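Local atomic coordinates of halogenase PltM (Pseudomonas fluorescens, PDB entry 6BZN), a protein that halogenates phenolic compounds, accepting a range of substrates and of halides, and is a flavoprotein that uses FAD. Residues D214-F219 with F278-A283; D172-A177 with A187-A192; I83-Y88 with L148-K153. One frame throughout, in Å; residues are numbered along the deposited sequence.

Contact 1. Residues D214-F219 with F278-A283; sequences DTCSFF and FQFNNA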
loop_
_atom_site.group_PDB
_atom_site.type_symbol
_atom_site.label_atom_id
_atom_site.label_comp_id
_atom_site.label_asym_id
_atom_site.label_seq_id
_atom_site.Cartn_x
_atom_site.Cartn_y
_atom_site.Cartn_z
ATOM N N ASP A 214 3.092 -15.972 -3.522
ATOM C CA ASP A 214 3.204 -16.205 -4.962
ATOM C C ASP A 214 1.811 -16.004 -5.544
ATOM O O ASP A 214 0.982 -16.921 -5.529
ATOM C CB ASP A 214 3.736 -17.622 -5.191
ATOM C CG ASP A 214 3.989 -17.958 -6.662
ATOM O OD1 ASP A 214 3.713 -17.156 -7.581
ATOM O OD2 ASP A 214 4.491 -19.084 -6.885
ATOM N N THR A 215 1.549 -14.788 -6.028
ATOM C CA THR A 215 0.234 -14.401 -6.467
ATOM C C THR A 215 0.265 -13.656 -7.776
ATOM O O THR A 215 1.282 -13.061 -8.138
ATOM C CB THR A 215 -0.504 -13.499 -5.440
ATOM O OG1 THR A 215 0.257 -12.322 -5.166
ATOM C CG2 THR A 215 -0.788 -14.250 -4.138
ATOM N N CYS A 216 -0.875 -13.707 -8.461
ATOM C CA CYS A 216 -1.115 -12.985 -9.703
ATOM C C CYS A 216 -2.260 -12.008 -9.461
ATOM O O CYS A 216 -2.950 -12.087 -8.432
ATOM C CB CYS A 216 -1.460 -13.945 -10.851
ATOM S SG CYS A 216 -2.958 -14.918 -10.609
ATOM N N SER A 217 -2.438 -11.071 -10.388
ATOM C CA SER A 217 -3.471 -10.060 -10.279
ATOM C C SER A 217 -4.039 -9.697 -11.644
ATOM O O SER A 217 -3.284 -9.532 -12.615
ATOM C CB SER A 217 -2.897 -8.809 -9.596
ATOM O OG SER A 217 -3.913 -7.851 -9.365
ATOM N N PHE A 218 -5.368 -9.585 -11.698
ATOM C CA PHE A 218 -6.114 -9.049 -12.831
ATOM C C PHE A 218 -6.850 -7.808 -12.333
ATOM O O PHE A 218 -7.579 -7.898 -11.335
ATOM C CB PHE A 218 -7.189 -10.013 -13.301
ATOM C CG PHE A 218 -6.694 -11.342 -13.826
ATOM C CD1 PHE A 218 -6.391 -12.377 -12.956
ATOM C CD2 PHE A 218 -6.662 -11.588 -15.193
ATOM C CE1 PHE A 218 -6.000 -13.619 -13.428
ATOM C CE2 PHE A 218 -6.264 -12.821 -15.684
ATOM C CZ PHE A 218 -5.936 -13.845 -14.799
ATOM N N PHE A 219 -6.707 -6.671 -13.006
ATOM C CA PHE A 219 -7.362 -5.451 -12.545
ATOM C C PHE A 219 -7.828 -4.525 -13.656
ATOM O O PHE A 219 -7.273 -4.499 -14.767
ATOM C CB PHE A 219 -6.485 -4.683 -11.550
ATOM C CG PHE A 219 -5.065 -4.488 -12.002
ATOM C CD1 PHE A 219 -4.121 -5.493 -11.818
ATOM C CD2 PHE A 219 -4.677 -3.320 -12.622
ATOM C CE1 PHE A 219 -2.806 -5.327 -12.239
ATOM C CE2 PHE A 219 -3.363 -3.141 -13.035
ATOM C CZ PHE A 219 -2.427 -4.143 -12.838
ATOM N N PHE A 278 -8.824 -8.902 -9.127
ATOM C CA PHE A 278 -8.868 -10.238 -8.516
ATOM C C PHE A 278 -7.519 -10.922 -8.585
ATOM O O PHE A 278 -6.784 -10.793 -9.582
ATOM C CB PHE A 278 -10.030 -11.121 -9.020
ATOM C CG PHE A 278 -10.008 -11.457 -10.483
ATOM C CD1 PHE A 278 -10.518 -10.564 -11.433
ATOM C CD2 PHE A 278 -9.582 -12.703 -10.909
ATOM C CE1 PHE A 278 -10.531 -10.893 -12.780
ATOM C CE2 PHE A 278 -9.602 -13.038 -12.259
ATOM C CZ PHE A 278 -10.083 -12.136 -13.192
ATOM N N GLN A 279 -7.185 -11.594 -7.479
ATOM C CA GLN A 279 -5.865 -12.148 -7.251
ATOM C C GLN A 279 -5.981 -13.612 -6.935
ATOM O O GLN A 279 -6.886 -14.005 -6.191
ATOM C CB GLN A 279 -5.185 -11.482 -6.046
ATOM C CG GLN A 279 -4.726 -10.039 -6.250
ATOM C CD GLN A 279 -5.842 -9.071 -6.601
ATOM O OE1 GLN A 279 -5.831 -8.454 -7.663
ATOM N NE2 GLN A 279 -6.821 -8.935 -5.707
ATOM N N PHE A 280 -5.064 -14.413 -7.472
ATOM C CA PHE A 280 -4.968 -15.828 -7.113
ATOM C C PHE A 280 -3.635 -16.167 -6.455
ATOM O O PHE A 280 -2.587 -15.698 -6.862
ATOM C CB PHE A 280 -5.155 -16.725 -8.345
ATOM C CG PHE A 280 -6.510 -16.618 -8.967
ATOM C CD1 PHE A 280 -7.642 -17.040 -8.264
ATOM C CD2 PHE A 280 -6.666 -16.126 -10.255
ATOM C CE1 PHE A 280 -8.908 -16.952 -8.837
ATOM C CE2 PHE A 280 -7.918 -16.036 -10.831
ATOM C CZ PHE A 280 -9.045 -16.443 -10.120
ATOM N N ASN A 281 -3.718 -17.007 -5.432
ATOM C CA ASN A 281 -2.597 -17.745 -4.912
ATOM C C ASN A 281 -2.202 -18.782 -5.967
ATOM O O ASN A 281 -2.920 -19.760 -6.186
ATOM C CB ASN A 281 -3.006 -18.425 -3.603
ATOM C CG ASN A 281 -1.888 -19.217 -2.974
ATOM O OD1 ASN A 281 -0.826 -19.389 -3.558
ATOM N ND2 ASN A 281 -2.119 -19.693 -1.760
ATOM N N ASN A 282 -1.054 -18.570 -6.611
ATOM C CA ASN A 282 -0.609 -19.425 -7.728
ATOM C C ASN A 282 -0.310 -20.862 -7.280
ATOM O O ASN A 282 -0.334 -21.784 -8.098
ATOM C CB ASN A 282 0.627 -18.839 -8.413
ATOM C CG ASN A 282 0.333 -17.582 -9.228
ATOM O OD1 ASN A 282 -0.654 -17.511 -9.958
ATOM N ND2 ASN A 282 1.230 -16.609 -9.154
ATOM N N ALA A 283 -0.052 -21.052 -5.989
ATOM C CA ALA A 283 0.062 -22.396 -5.412
ATOM C C ALA A 283 -1.260 -23.161 -5.403
ATOM O O ALA A 283 -1.241 -24.387 -5.302
ATOM C CB ALA A 283 0.626 -22.325 -3.998
HETATM O O HOH W 1 1.338 -17.937 -2.464
#
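The Phe218 and Phe278 rings lie almost parallel, their planes 8° apart, but are strongly offset, with little of one ring above the other. Over one face of the Phe278 ring sits CB of Phe218, 3.7 Å from the ring centroid, a CH-pi contact displaced toward the rim; over a face of the Phe218 ring comes CZ of Phe278. At the edge of the Phe280 ring, in its plane, lies SG of Cys216, a sulfur-aromatic contact in which SG also touches Phe280 CB at 3.6 Å. With chi1 at 62°, SG is flanked by its own backbone N and C, and this rotation turns it toward Phe280. Tyr320 stacks on Phe218 and Trp318 meets Phe278 edge-to-face, while Leu298 of helix 291-301 packs on Phe278 and Phe280. Strands 215-223 and 273-281 are antiparallel neighbours in the large mixed sheet, and Phe218 and Phe278 form a hydrogen-bonded pair: Phe218 N reaches Phe278 O at 2.8 Å, and Phe278 N returns to Phe218 O at 2.7 Å. On the other face of the sheet Thr215 is paired with Asn281, and its OG1 hydrogen-bonds to OD2 of Asp347. Asn282 holds Asp214 twice. Its backbone N binds Asp214 O at 2.8 Å, and its ND2 meets Asp214 OD1 at 3.0 Å, nearly straight at 169°, from above the carboxylate plane but within its own amide plane. ND2 also donates to the carbonyl of Pro322. Asn281 OD1 closes an Asx turn onto Ala283 N, and a water links it to Asp214 N.

Contact 2. Residues D172-A177 with A187-A192; sequences DGVEVA and AFIIDA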
loop_
_atom_site.group_PDB
_atom_site.type_symbol
_atom_site.label_atom_id
_atom_site.label_comp_id
_atom_site.label_asym_id
_atom_site.label_seq_id
_atom_site.Cartn_x
_atom_site.Cartn_y
_atom_site.Cartn_z
ATOM N N ASP A 172 32.020 10.109 -8.291
ATOM C CA ASP A 172 31.738 11.550 -8.152
ATOM C C ASP A 172 30.314 11.967 -8.585
ATOM O O ASP A 172 30.029 13.157 -8.708
ATOM C CB ASP A 172 32.817 12.401 -8.859
ATOM C CG ASP A 172 32.962 12.086 -10.331
ATOM O OD1 ASP A 172 32.234 11.205 -10.847
ATOM O OD2 ASP A 172 33.830 12.723 -10.971
ATOM N N GLY A 173 29.427 10.995 -8.788
ATOM C CA GLY A 173 28.039 11.290 -9.125
ATOM C C GLY A 173 27.417 10.289 -10.058
ATOM O O GLY A 173 27.913 9.171 -10.219
ATOM N N VAL A 174 26.319 10.704 -10.676
ATOM C CA VAL A 174 25.545 9.849 -11.542
ATOM C C VAL A 174 25.423 10.534 -12.884
ATOM O O VAL A 174 25.349 11.753 -12.949
ATOM C CB VAL A 174 24.142 9.617 -10.944
ATOM C CG1 VAL A 174 23.273 8.792 -11.874
ATOM C CG2 VAL A 174 24.281 8.932 -9.595
ATOM N N GLU A 175 25.404 9.754 -13.954
ATOM C CA GLU A 175 25.214 10.322 -15.278
ATOM C C GLU A 175 24.161 9.531 -16.030
ATOM O O GLU A 175 24.292 8.323 -16.193
ATOM C CB GLU A 175 26.537 10.378 -16.046
ATOM C CG GLU A 175 26.382 11.040 -17.415
ATOM C CD GLU A 175 27.699 11.378 -18.109
ATOM O OE1 GLU A 175 28.756 11.417 -17.447
ATOM O OE2 GLU A 175 27.656 11.636 -19.333
ATOM N N VAL A 176 23.128 10.219 -16.503
ATOM C CA VAL A 176 22.036 9.579 -17.213
ATOM C C VAL A 176 22.054 10.074 -18.656
ATOM O O VAL A 176 21.973 11.276 -18.905
ATOM C CB VAL A 176 20.663 9.850 -16.549
ATOM C CG1 VAL A 176 19.550 9.138 -17.318
ATOM C CG2 VAL A 176 20.678 9.390 -15.090
ATOM N N ALA A 177 22.174 9.129 -19.586
ATOM C CA ALA A 177 22.105 9.423 -21.006
ATOM C C ALA A 177 20.661 9.272 -21.447
ATOM O O ALA A 177 19.972 8.345 -21.010
ATOM C CB ALA A 177 23.006 8.477 -21.780
ATOM N N ALA A 187 24.292 14.319 -8.203
ATOM C CA ALA A 187 25.002 13.710 -7.083
ATOM C C ALA A 187 24.411 12.355 -6.682
ATOM O O ALA A 187 25.122 11.531 -6.093
ATOM C CB ALA A 187 25.020 14.645 -5.887
ATOM N N PHE A 188 23.133 12.126 -6.992
ATOM C CA PHE A 188 22.380 10.998 -6.425
ATOM C C PHE A 188 21.170 10.690 -7.304
ATOM O O PHE A 188 20.585 11.606 -7.904
ATOM C CB PHE A 188 21.896 11.387 -5.036
ATOM C CG PHE A 188 21.493 10.233 -4.149
ATOM C CD1 PHE A 188 22.447 9.388 -3.610
ATOM C CD2 PHE A 188 20.163 10.050 -3.785
ATOM C CE1 PHE A 188 22.093 8.353 -2.752
ATOM C CE2 PHE A 188 19.795 9.032 -2.916
ATOM C CZ PHE A 188 20.758 8.177 -2.401
ATOM N N ILE A 189 20.804 9.417 -7.377
ATOM C CA ILE A 189 19.636 8.999 -8.171
ATOM C C ILE A 189 18.669 8.192 -7.297
ATOM O O ILE A 189 19.078 7.295 -6.569
ATOM C CB ILE A 189 20.040 8.271 -9.481
ATOM C CG1 ILE A 189 18.810 7.999 -10.353
ATOM C CG2 ILE A 189 20.805 6.969 -9.250
ATOM C CD1 ILE A 189 19.153 7.825 -11.828
ATOM N N ILE A 190 17.395 8.562 -7.347
ATOM C CA ILE A 190 16.335 7.862 -6.618
ATOM C C ILE A 190 15.441 7.166 -7.632
ATOM O O ILE A 190 14.905 7.810 -8.528
ATOM C CB ILE A 190 15.511 8.830 -5.757
ATOM C CG1 ILE A 190 16.422 9.447 -4.704
ATOM C CG2 ILE A 190 14.339 8.115 -5.076
ATOM C CD1 ILE A 190 15.814 10.621 -3.974
ATOM N N ASP A 191 15.293 5.853 -7.492
ATOM C CA ASP A 191 14.393 5.100 -8.340
ATOM C C ASP A 191 13.011 5.050 -7.697
ATOM O O ASP A 191 12.772 4.271 -6.755
ATOM C CB ASP A 191 14.894 3.681 -8.591
ATOM C CG ASP A 191 14.171 3.000 -9.747
ATOM O OD1 ASP A 191 13.000 3.345 -10.047
ATOM O OD2 ASP A 191 14.800 2.118 -10.379
ATOM N N ALA A 192 12.104 5.850 -8.245
ATOM C CA ALA A 192 10.726 5.941 -7.780
ATOM C C ALA A 192 9.781 5.253 -8.760
ATOM O O ALA A 192 8.579 5.505 -8.748
ATOM C CB ALA A 192 10.343 7.411 -7.608
#
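Ile189 projects from its strand toward Val174 and Val176 and divides its branches between them. Its CB lies 4.1 Å from Val174 CG1. From there CG2 meets both valine methyls, with Val174 CG1 and Val174 CG2 each 4.0 Å away. The other branch runs on through CG1, anti to the backbone N at a chi1 of -173°, and carries CD1 to Val176 CG2 at 3.9 Å. Ile189 crosses each valine at about a right angle. Strand 173-178 is the middle strand of a small antiparallel sheet, whereas strand 188-191 belongs to the parallel sheet of the nucleotide-binding fold; the chain turns a corner at Ala187 as it leaves strand 181-186, the neighbour of 173-178, and enters 188-191. Leu169 touches both Val174 and Ile189, and Ile29 and Ile27 of strand 24-29 pack on Ile189 and Val176, respectively. An alanine in place of Val174 would lose both methyls that face Ile189 CG2 and is likely to open a gap between the two sheets. The two segments share no hydrogen bond and their strands diverge by 62°, which implies that apolar packing between buried branched side chains joins the sheets here.

Contact 3. Residues I83-Y88 with L148-K153; sequences IPEIAY and LMIALK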
loop_
_atom_site.group_PDB
_atom_site.type_symbol
_atom_site.label_atom_id
_atom_site.label_comp_id
_atom_site.label_asym_id
_atom_site.label_seq_id
_atom_site.Cartn_x
_atom_site.Cartn_y
_atom_site.Cartn_z
ATOM N N ILE A 83 4.802 21.646 3.327
ATOM C CA ILE A 83 4.063 21.691 2.086
ATOM C C ILE A 83 2.627 21.309 2.395
ATOM O O ILE A 83 2.282 20.125 2.373
ATOM C CB ILE A 83 4.663 20.755 1.005
ATOM C CG1 ILE A 83 6.151 21.048 0.826
ATOM C CG2 ILE A 83 3.918 20.969 -0.297
ATOM C CD1 ILE A 83 6.869 20.231 -0.236
ATOM N N PRO A 84 1.766 22.303 2.682
ATOM C CA PRO A 84 0.365 21.995 3.003
ATOM C C PRO A 84 -0.408 21.103 2.024
ATOM O O PRO A 84 -1.240 20.303 2.466
ATOM C CB PRO A 84 -0.298 23.382 3.033
ATOM C CG PRO A 84 0.785 24.311 3.392
ATOM C CD PRO A 84 2.082 23.726 2.914
ATOM N N GLU A 85 -0.173 21.246 0.715
ATOM C CA GLU A 85 -0.951 20.500 -0.284
ATOM C C GLU A 85 -0.765 19.000 -0.185
ATOM O O GLU A 85 -1.638 18.262 -0.604
ATOM C CB GLU A 85 -0.665 20.958 -1.739
ATOM C CG GLU A 85 -1.331 22.279 -2.107
ATOM C CD GLU A 85 -1.347 22.570 -3.610
ATOM O OE1 GLU A 85 -0.433 22.114 -4.335
ATOM O OE2 GLU A 85 -2.294 23.277 -4.060
ATOM N N ILE A 86 0.360 18.550 0.359
ATOM C CA ILE A 86 0.566 17.122 0.562
ATOM C C ILE A 86 -0.493 16.568 1.541
ATOM O O ILE A 86 -1.035 15.486 1.306
ATOM C CB ILE A 86 2.011 16.806 1.012
ATOM C CG1 ILE A 86 2.991 17.134 -0.110
ATOM C CG2 ILE A 86 2.159 15.333 1.377
ATOM C CD1 ILE A 86 4.443 16.961 0.268
ATOM N N ALA A 87 -0.809 17.306 2.609
ATOM C CA ALA A 87 -1.801 16.845 3.596
ATOM C C ALA A 87 -3.210 16.738 3.004
ATOM O O ALA A 87 -3.985 15.900 3.428
ATOM C CB ALA A 87 -1.819 17.742 4.844
ATOM N N TYR A 88 -3.532 17.561 2.011
ATOM C CA TYR A 88 -4.814 17.420 1.292
ATOM C C TYR A 88 -5.079 15.998 0.808
ATOM O O TYR A 88 -6.211 15.509 0.894
ATOM C CB TYR A 88 -4.897 18.346 0.074
ATOM C CG TYR A 88 -4.879 19.821 0.384
ATOM C CD1 TYR A 88 -5.080 20.294 1.683
ATOM C CD2 TYR A 88 -4.726 20.752 -0.638
ATOM C CE1 TYR A 88 -5.069 21.643 1.964
ATOM C CE2 TYR A 88 -4.733 22.111 -0.366
ATOM C CZ TYR A 88 -4.904 22.540 0.943
ATOM O OH TYR A 88 -4.926 23.867 1.268
ATOM N N LEU A 148 2.440 15.614 -8.980
ATOM C CA LEU A 148 3.490 16.176 -9.835
ATOM C C LEU A 148 3.406 17.701 -9.871
ATOM O O LEU A 148 4.427 18.382 -9.870
ATOM C CB LEU A 148 3.421 15.628 -11.253
ATOM C CG LEU A 148 4.526 16.122 -12.199
ATOM C CD1 LEU A 148 5.919 15.787 -11.670
ATOM C CD2 LEU A 148 4.340 15.497 -13.564
ATOM N N MET A 149 2.196 18.237 -9.925
ATOM C CA MET A 149 2.036 19.689 -9.908
ATOM C C MET A 149 2.627 20.301 -8.630
ATOM O O MET A 149 3.240 21.371 -8.691
ATOM C CB MET A 149 0.588 20.101 -10.094
ATOM C CG MET A 149 0.009 19.733 -11.446
ATOM S SD MET A 149 -1.779 20.006 -11.444
ATOM C CE MET A 149 -2.260 19.060 -12.894
ATOM N N ILE A 150 2.494 19.618 -7.491
ATOM C CA ILE A 150 3.149 20.089 -6.254
ATOM C C ILE A 150 4.656 20.249 -6.488
ATOM O O ILE A 150 5.234 21.292 -6.176
ATOM C CB ILE A 150 2.950 19.150 -5.041
ATOM C CG1 ILE A 150 1.456 18.972 -4.734
ATOM C CG2 ILE A 150 3.676 19.728 -3.822
ATOM C CD1 ILE A 150 1.136 18.030 -3.593
ATOM N N ALA A 151 5.281 19.202 -7.022
ATOM C CA ALA A 151 6.726 19.213 -7.268
ATOM C C ALA A 151 7.147 20.336 -8.212
ATOM O O ALA A 151 8.127 21.050 -7.950
ATOM C CB ALA A 151 7.172 17.888 -7.831
ATOM N N LEU A 152 6.408 20.480 -9.309
ATOM C CA LEU A 152 6.721 21.503 -10.319
ATOM C C LEU A 152 6.640 22.917 -9.744
ATOM O O LEU A 152 7.473 23.780 -10.045
ATOM C CB LEU A 152 5.761 21.381 -11.512
ATOM C CG LEU A 152 5.953 20.129 -12.363
ATOM C CD1 LEU A 152 4.793 19.917 -13.335
ATOM C CD2 LEU A 152 7.259 20.220 -13.125
ATOM N N LYS A 153 5.626 23.148 -8.920
ATOM C CA LYS A 153 5.428 24.466 -8.303
ATOM C C LYS A 153 6.517 24.805 -7.284
ATOM O O LYS A 153 6.746 25.979 -6.982
ATOM C CB LYS A 153 4.045 24.556 -7.665
ATOM C CG LYS A 153 2.918 24.592 -8.691
ATOM C CD LYS A 153 1.546 24.788 -8.063
ATOM C CE LYS A 153 1.152 23.636 -7.161
ATOM N NZ LYS A 153 -0.149 23.915 -6.510
#
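Glu85 OE1 accepts a hydrogen bond from Lys153 NZ at 2.8 Å, part of a salt bridge between residues 83-88 and 148-153. The ammonium comes in on the syn side of the oxygen, 27° out of the carboxylate plane, and stays within 3.3 Å of Glu85 OE2, so it leans toward OE1 while remaining near both oxygens. The glutamate chain is extended beyond CG; the lysine bends once, at a chi3 of -64°, and this turn brings its end across the glutamate at about a right angle. Both residues have solvent access, whereas the apolar contacts beside them are buried. There Ile150 spreads between three residues. Its CG2 touches Ile83 CG2 at 3.7 Å, while CD1 reaches Ile86 CG1 at 4.0 Å and Glu85 CB at 3.9 Å. Its CG1 lies beside the carboxylate, 3.7 Å from Glu85 OE1, so hydrocarbon borders that oxygen. Ala40 of helix 33-44 packs against both Ile83 and Ile150, and Leu37 of that helix against Ile86, so that helix backs the apolar layer. The short segments run antiparallel at 179°, their axes 10.6 Å apart, a spacing bridged by side chains. The arrangement is one of antiparallel helix packing with a salt bridge at its margin, laid against helix 33-44, which follows the first strand and a glycine-rich turn, consistent with a Rossmann-type FAD-binding fold.

Along the chain contact 3 closes before contact 2 opens, and contact 2 before contact 1. Contact 3 packs beside helix 33-44, and contact 2 joins the parallel sheet to the small antiparallel one; their centres are about 23 Å and their nearest atoms about 10 Å apart. Contact 1 lies in the large mixed sheet, its centre about 34 Å from each of the others and across the chain's centre from contact 3. Contacts 1 and 3 lie near residues that bind FAD in another structure of this protein: Ser217 is about 7 Å from Val62, and Ile86 about 8 Å from Ile33, side chain to side chain. The side chain of Ala187 lies about 8 Å from a bound calcium ion.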